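Local structure of rhamnosidase B (Bacillus sp., 2OKX) at residues Y531-G537 against V590-I596. The protein probably releases terminal, non-reducing alpha-L-rhamnose residues from rhamnosides by hydrolysis, as a glycoside hydrolase of family 78. Residues are numbered along the deposited sequence.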
# COMPACT_ATOMS: atom_id res chain seq x y z
N TYR A 531 -8.28 9.98 4.01
CA TYR A 531 -8.18 11.40 3.77
C TYR A 531 -9.61 11.88 4.00
O TYR A 531 -10.56 11.14 3.76
CB TYR A 531 -7.75 11.66 2.32
CG TYR A 531 -7.50 13.12 2.01
CD1 TYR A 531 -8.53 13.94 1.55
CD2 TYR A 531 -6.24 13.69 2.21
CE1 TYR A 531 -8.31 15.29 1.29
CE2 TYR A 531 -6.01 15.03 1.96
CZ TYR A 531 -7.05 15.83 1.50
OH TYR A 531 -6.81 17.16 1.24
N PRO A 532 -9.79 13.12 4.50
CA PRO A 532 -11.15 13.62 4.74
C PRO A 532 -11.96 13.83 3.46
O PRO A 532 -11.81 14.85 2.78
CB PRO A 532 -10.90 14.93 5.50
CG PRO A 532 -9.60 15.40 4.92
CD PRO A 532 -8.78 14.13 4.87
N VAL A 533 -12.80 12.86 3.14
CA VAL A 533 -13.64 12.95 1.95
C VAL A 533 -15.11 12.81 2.31
O VAL A 533 -15.48 12.02 3.19
CB VAL A 533 -13.30 11.84 0.92
CG1 VAL A 533 -11.91 12.04 0.36
CG2 VAL A 533 -13.42 10.46 1.58
N ALA A 534 -15.95 13.60 1.65
CA ALA A 534 -17.39 13.53 1.86
C ALA A 534 -17.96 13.05 0.53
O ALA A 534 -17.36 13.27 -0.52
CB ALA A 534 -17.94 14.91 2.22
N GLU A 535 -19.10 12.38 0.57
CA GLU A 535 -19.70 11.86 -0.65
C GLU A 535 -20.39 12.94 -1.46
O GLU A 535 -21.59 12.86 -1.74
CB GLU A 535 -20.64 10.70 -0.30
CG GLU A 535 -19.87 9.53 0.31
CD GLU A 535 -20.71 8.29 0.60
OE1 GLU A 535 -20.10 7.24 0.90
OE2 GLU A 535 -21.95 8.35 0.55
N GLN A 536 -19.61 13.94 -1.86
CA GLN A 536 -20.12 15.08 -2.62
C GLN A 536 -20.41 14.80 -4.08
O GLN A 536 -21.12 15.55 -4.73
CB GLN A 536 -19.14 16.26 -2.50
CG GLN A 536 -18.98 16.73 -1.06
CD GLN A 536 -20.30 17.08 -0.40
OE1 GLN A 536 -21.04 17.95 -0.87
NE2 GLN A 536 -20.62 16.39 0.69
N GLY A 537 -19.85 13.71 -4.60
CA GLY A 537 -20.11 13.36 -5.98
C GLY A 537 -21.06 12.18 -5.99
O GLY A 537 -21.17 11.47 -4.99
N VAL A 590 -15.84 11.75 -7.77
CA VAL A 590 -16.57 11.20 -6.64
C VAL A 590 -16.43 11.95 -5.31
O VAL A 590 -17.33 11.90 -4.48
CB VAL A 590 -16.22 9.71 -6.41
CG1 VAL A 590 -16.36 8.95 -7.72
CG2 VAL A 590 -14.82 9.58 -5.85
N PHE A 591 -15.30 12.65 -5.12
CA PHE A 591 -15.08 13.39 -3.88
C PHE A 591 -14.80 14.88 -4.08
O PHE A 591 -15.34 15.72 -3.35
CB PHE A 591 -13.93 12.77 -3.08
CG PHE A 591 -14.17 11.35 -2.67
CD1 PHE A 591 -15.33 11.01 -1.99
CD2 PHE A 591 -13.24 10.36 -2.97
CE1 PHE A 591 -15.57 9.69 -1.60
CE2 PHE A 591 -13.47 9.04 -2.58
CZ PHE A 591 -14.63 8.70 -1.90
N GLY A 592 -13.95 15.21 -5.05
CA GLY A 592 -13.63 16.60 -5.34
C GLY A 592 -12.46 17.20 -4.57
O GLY A 592 -12.30 18.43 -4.56
N GLU A 593 -11.65 16.38 -3.93
CA GLU A 593 -10.52 16.91 -3.17
C GLU A 593 -9.36 17.29 -4.09
O GLU A 593 -9.14 16.65 -5.12
CB GLU A 593 -10.07 15.90 -2.11
CG GLU A 593 -11.13 15.60 -1.05
CD GLU A 593 -11.70 16.86 -0.40
OE1 GLU A 593 -10.92 17.66 0.16
OE2 GLU A 593 -12.92 17.06 -0.44
N THR A 594 -8.64 18.34 -3.71
CA THR A 594 -7.52 18.80 -4.52
C THR A 594 -6.19 18.87 -3.78
O THR A 594 -5.14 18.63 -4.37
CB THR A 594 -7.80 20.20 -5.12
OG1 THR A 594 -8.11 21.11 -4.06
CG2 THR A 594 -8.97 20.13 -6.09
N GLU A 595 -6.22 19.19 -2.49
CA GLU A 595 -4.98 19.31 -1.73
C GLU A 595 -4.16 18.03 -1.71
O GLU A 595 -2.93 18.08 -1.81
CB GLU A 595 -5.26 19.79 -0.30
CG GLU A 595 -5.76 21.23 -0.24
CD GLU A 595 -5.70 21.81 1.16
OE1 GLU A 595 -6.20 22.94 1.36
OE2 GLU A 595 -5.16 21.15 2.07
N ILE A 596 -4.81 16.88 -1.60
CA ILE A 596 -4.09 15.62 -1.59
C ILE A 596 -3.39 15.41 -2.93
O ILE A 596 -2.29 14.88 -2.99
CB ILE A 596 -5.04 14.43 -1.29
CG1 ILE A 596 -4.25 13.12 -1.30
CG2 ILE A 596 -6.17 14.39 -2.31
CD1 ILE A 596 -5.09 11.89 -0.94
O HOH W 1 -8.99 18.66 1.30
O HOH W 2 -15.05 15.65 -0.10
O HOH W 3 -19.28 10.33 -3.39
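Two aliphatic CB atoms sit over aromatic faces, one ring from each segment: Ile596 CB lies 3.8 Å from the Tyr531 ring centroid, 24° off its normal, and Val533 CB lies 3.8 Å from the Phe591 centroid at 20°, so both qualify as CH-pi contacts. Ala534 O meets the Phe591 ring at its edge, 3.4 Å from Phe591 CD1. Segment 531-537 leads from strand 520-528 to strand 538-541, just ahead of helix 544-559 of the helical domain, an (alpha/alpha)6 barrel as expected of family 78; segment 590-596 spans the turn from the end of helix 577-590 into the start of helix 595-603. Direct backbone bonding is slight: Gly537 N donates weakly to Val590 O at 3.1 Å (N-H...O angle 134°). An ideal CB on Gly537 would fall 2.9 Å from Val590 CA, a clash. Water extends the polar link: water 1 lies 2.6 Å from Tyr531 OH and 2.5 Å from Glu593 OE1, water 2 accepts from Ala534 N at 2.8 Å and lies 2.6 Å from Glu593 OE2, and water 3 donates to Gly537 O and Val590 O, each at 2.7 Å.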